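Local coordinates for reticulocyte-binding protein 2a (PDB 4Z8N) that probably helps the malaria parasite Plasmodium vivax to recognise and invade red blood cells, this chain being its largely alpha-helical erythrocyte-binding domain, at residues H90-L94 with S95-A99; V185-M188 with L189-Q193. One frame throughout, in Å; residues are numbered along the deposited sequence.

In the fold
Contacts 1 and 2 are both local, each made between neighbours along one run of chain, and both lie at the surface, with a single buried residue apiece, Tyr97 and Met188. They are on the same side of the chain's centre, their own centres about 20 Å apart and their nearest atoms about 9 Å, so they do not touch. Helix 199-237 is their shared neighbour: Leu94 and Tyr97 of contact 1 and Val185 and Met188 of contact 2 rest on it. Contact 1 starts a helix with a side-chain cap, a water bridge and the packing of Ile92; contact 2, near the C-terminal end of helix 168-194, combines backbone bonds, apolar packing and a lysine folded back on a carbonyl.

Contact 1 of 2, residues H90-L94 with S95-A99; sequences HNINL and SNYEA
Asn93 caps the start of helix 94-115: its OD1 accepts from Asn96 N at 2.8 Å, an almost straight bond that meets the amide oxygen head-on, with a C=O...N angle of 178°. A chi1 of 58° places the Asn93 amide between its own backbone N and carbonyl carbon, turned to the first helical turn, where it satisfies an N-H that has no earlier helical carbonyl to use. Backbone bonds take over from there. Tyr97 N donates to Asn93 O at 2.9 Å and Glu98 N to Leu94 O at 3.0 Å; Glu98 CG lies beside that same Leu94 O, 3.4 Å away.

The amides of Asn96 and Asn93 lie close together, their planes 20° apart. Separately, one water accepts from Asn93 N at 2.9 Å and from Asn96 ND2 at 2.8 Å, tying the cap residue's backbone to the side chain three positions on.

Apolar contact comes from Ile92, the residue before the cap. Its CG1 meets Asn96 CB at 3.5 Å, CD1 lies over the Asn96 carbonyl group, and CG2 approaches the edge of the Tyr97 ring, 4.4 Å from CD2.

Just upstream, Asn91 has positive phi and ends helix 87-90 in a Schellman motif, so one helix stops and the next is capped within three residues. Ile92 also touches Val83 of helix 71-85 and Pro87, Tyr97 OH is hydrogen-bonded to Leu84 O, and Leu94 and Tyr97 lie against helix 199-237.

Contact 2 of 2, residues V185-M188 with L189-Q193; sequences VTLM and LKVKQ
Met188 and Val191 run alongside each other in the same direction on one face of helix 168-194 in this alpha-helical, coiled-coil-family domain. Met188 SD is 4.0 Å from Val191 CG2, and its CE comes 4.1 Å from Val191 CG1. Bends at chi2 and chi3 (-54° and -64°) curl the thioether back beside the valine. Met188 is buried; both residues touch Leu291 of helix 246-297, and Met188 also reaches Ile201, Asn205 and Gln208 of helix 199-237.

Leu187 flanks Val191 more loosely, its CG 4.4 Å from Val191 CG2. Leu189 lies over the preceding turn, with CG 3.5 Å from Val185 O. Backbone bonds run beneath them, from Leu189 N to Val185 O and from Val191 N to Leu187 O.

On the outer side Lys190 NZ donates to Gln193 OE1, nearly in line with its C=O bond, and has a long, weak ion pair with Glu194. Lys192 instead folds back along the helix, and its NZ also makes a weak hydrogen bond to Asn205. Met188 O thus takes two donors from opposite faces of its plane: Lys192 N at 3.0 Å, and Lys192 NZ at 2.9 Å, the latter 74° out of that plane.

Contact 1 of 2, residues H90-L94 with S95-A99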
# COMPACT_ATOMS: atom_id res chain seq x y z
N HIS A 90 -22.39 16.79 -14.48
CA HIS A 90 -23.14 15.64 -14.98
C HIS A 90 -24.63 15.97 -15.06
O HIS A 90 -25.40 15.24 -15.70
CB HIS A 90 -22.92 14.42 -14.09
CG HIS A 90 -21.68 13.64 -14.41
ND1 HIS A 90 -20.46 13.89 -13.80
CD2 HIS A 90 -21.46 12.63 -15.28
CE1 HIS A 90 -19.56 13.05 -14.28
NE2 HIS A 90 -20.14 12.28 -15.18
N ASN A 91 -25.02 17.06 -14.40
CA ASN A 91 -26.42 17.49 -14.32
C ASN A 91 -27.29 16.41 -13.68
O ASN A 91 -28.42 16.16 -14.11
CB ASN A 91 -26.95 17.86 -15.71
CG ASN A 91 -28.25 18.63 -15.64
OD1 ASN A 91 -28.44 19.49 -14.78
ND2 ASN A 91 -29.17 18.32 -16.55
N ILE A 92 -26.75 15.77 -12.65
CA ILE A 92 -27.48 14.73 -11.94
C ILE A 92 -28.16 15.36 -10.71
O ILE A 92 -27.60 16.25 -10.07
CB ILE A 92 -26.55 13.57 -11.53
CG1 ILE A 92 -27.34 12.40 -10.93
CG2 ILE A 92 -25.47 14.04 -10.57
CD1 ILE A 92 -26.47 11.25 -10.48
N ASN A 93 -29.37 14.90 -10.40
CA ASN A 93 -30.10 15.47 -9.26
C ASN A 93 -29.76 14.75 -7.96
O ASN A 93 -29.00 13.78 -7.95
CB ASN A 93 -31.61 15.44 -9.52
CG ASN A 93 -32.16 14.04 -9.78
OD1 ASN A 93 -31.75 13.06 -9.15
ND2 ASN A 93 -33.11 13.94 -10.71
N LEU A 94 -30.33 15.25 -6.86
CA LEU A 94 -30.02 14.74 -5.53
C LEU A 94 -30.39 13.27 -5.37
O LEU A 94 -29.60 12.47 -4.86
CB LEU A 94 -30.73 15.58 -4.47
CG LEU A 94 -30.34 15.27 -3.02
CD1 LEU A 94 -28.85 15.47 -2.83
CD2 LEU A 94 -31.14 16.12 -2.05
N SER A 95 -31.60 12.91 -5.80
CA SER A 95 -32.09 11.54 -5.65
C SER A 95 -31.23 10.54 -6.40
O SER A 95 -30.88 9.49 -5.87
CB SER A 95 -33.54 11.45 -6.11
OG SER A 95 -34.40 12.12 -5.21
N ASN A 96 -30.90 10.85 -7.65
CA ASN A 96 -30.04 9.98 -8.44
C ASN A 96 -28.61 9.98 -7.91
O ASN A 96 -27.88 9.00 -8.08
CB ASN A 96 -30.07 10.39 -9.91
CG ASN A 96 -31.39 10.05 -10.58
OD1 ASN A 96 -31.96 8.98 -10.35
ND2 ASN A 96 -31.87 10.95 -11.43
N TYR A 97 -28.21 11.08 -7.26
CA TYR A 97 -26.90 11.13 -6.63
C TYR A 97 -26.82 10.12 -5.50
O TYR A 97 -25.83 9.40 -5.38
CB TYR A 97 -26.59 12.53 -6.09
CG TYR A 97 -25.17 12.67 -5.59
CD1 TYR A 97 -24.80 12.25 -4.32
CD2 TYR A 97 -24.18 13.20 -6.41
CE1 TYR A 97 -23.50 12.35 -3.87
CE2 TYR A 97 -22.88 13.31 -5.97
CZ TYR A 97 -22.54 12.89 -4.71
OH TYR A 97 -21.24 13.00 -4.28
N GLU A 98 -27.85 10.08 -4.67
CA GLU A 98 -27.90 9.17 -3.53
C GLU A 98 -27.88 7.72 -3.99
O GLU A 98 -27.27 6.86 -3.36
CB GLU A 98 -29.13 9.45 -2.66
CG GLU A 98 -29.10 10.81 -1.97
CD GLU A 98 -30.41 11.15 -1.28
OE1 GLU A 98 -31.39 10.40 -1.46
OE2 GLU A 98 -30.45 12.17 -0.57
N ALA A 99 -28.57 7.45 -5.10
CA ALA A 99 -28.57 6.12 -5.69
C ALA A 99 -27.18 5.77 -6.22
O ALA A 99 -26.73 4.63 -6.13
CB ALA A 99 -29.61 6.03 -6.80
O HOH W 1 -30.64 13.26 -12.49

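Contact 2 of 2, residues V185-M188 with L189-Q193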
# COMPACT_ATOMS: atom_id res chain seq x y z
N VAL A 185 -15.72 18.30 8.03
CA VAL A 185 -16.87 17.42 8.31
C VAL A 185 -17.79 18.06 9.34
O VAL A 185 -19.01 18.12 9.14
CB VAL A 185 -16.41 16.03 8.80
CG1 VAL A 185 -17.60 15.22 9.29
CG2 VAL A 185 -15.69 15.28 7.67
N THR A 186 -17.21 18.54 10.43
CA THR A 186 -17.96 19.20 11.48
C THR A 186 -18.68 20.43 10.94
O THR A 186 -19.85 20.67 11.25
CB THR A 186 -17.04 19.61 12.64
OG1 THR A 186 -16.47 18.44 13.23
CG2 THR A 186 -17.82 20.38 13.69
N LEU A 187 -17.98 21.22 10.14
CA LEU A 187 -18.55 22.40 9.51
C LEU A 187 -19.77 22.05 8.64
O LEU A 187 -20.78 22.74 8.68
CB LEU A 187 -17.49 23.10 8.66
CG LEU A 187 -17.97 24.29 7.82
CD1 LEU A 187 -18.44 25.43 8.71
CD2 LEU A 187 -16.86 24.76 6.89
N MET A 188 -19.66 20.97 7.88
CA MET A 188 -20.75 20.55 6.99
C MET A 188 -21.97 20.06 7.76
O MET A 188 -23.09 20.13 7.26
CB MET A 188 -20.26 19.47 6.02
CG MET A 188 -19.29 19.98 4.96
SD MET A 188 -19.92 21.38 4.00
CE MET A 188 -21.32 20.63 3.17
N LEU A 189 -21.75 19.56 8.98
CA LEU A 189 -22.87 19.20 9.85
C LEU A 189 -23.66 20.44 10.23
O LEU A 189 -24.88 20.39 10.39
CB LEU A 189 -22.37 18.49 11.11
CG LEU A 189 -21.77 17.09 10.96
CD1 LEU A 189 -21.32 16.58 12.32
CD2 LEU A 189 -22.76 16.13 10.33
N LYS A 190 -22.96 21.56 10.37
CA LYS A 190 -23.61 22.83 10.66
C LYS A 190 -24.29 23.38 9.41
O LYS A 190 -25.34 24.02 9.49
CB LYS A 190 -22.61 23.84 11.22
CG LYS A 190 -23.25 25.12 11.74
CD LYS A 190 -24.24 24.81 12.85
CE LYS A 190 -25.35 25.85 12.90
NZ LYS A 190 -26.40 25.48 13.89
N VAL A 191 -23.69 23.13 8.25
CA VAL A 191 -24.23 23.57 6.97
C VAL A 191 -25.58 22.91 6.68
O VAL A 191 -26.53 23.58 6.25
CB VAL A 191 -23.26 23.28 5.81
CG1 VAL A 191 -23.93 23.53 4.47
CG2 VAL A 191 -22.00 24.12 5.95
N LYS A 192 -25.67 21.61 6.92
CA LYS A 192 -26.89 20.86 6.65
C LYS A 192 -28.04 21.28 7.58
O LYS A 192 -29.21 21.00 7.29
CB LYS A 192 -26.64 19.36 6.77
CG LYS A 192 -25.97 18.75 5.55
CD LYS A 192 -25.99 17.23 5.60
CE LYS A 192 -24.67 16.66 6.10
NZ LYS A 192 -23.53 17.61 5.91
N GLN A 193 -27.72 21.94 8.68
CA GLN A 193 -28.75 22.46 9.58
C GLN A 193 -29.34 23.76 9.04
O GLN A 193 -30.47 24.11 9.36
CB GLN A 193 -28.18 22.70 10.98
CG GLN A 193 -27.97 21.45 11.81
CD GLN A 193 -27.49 21.77 13.22
OE1 GLN A 193 -26.94 22.84 13.47
NE2 GLN A 193 -27.71 20.84 14.15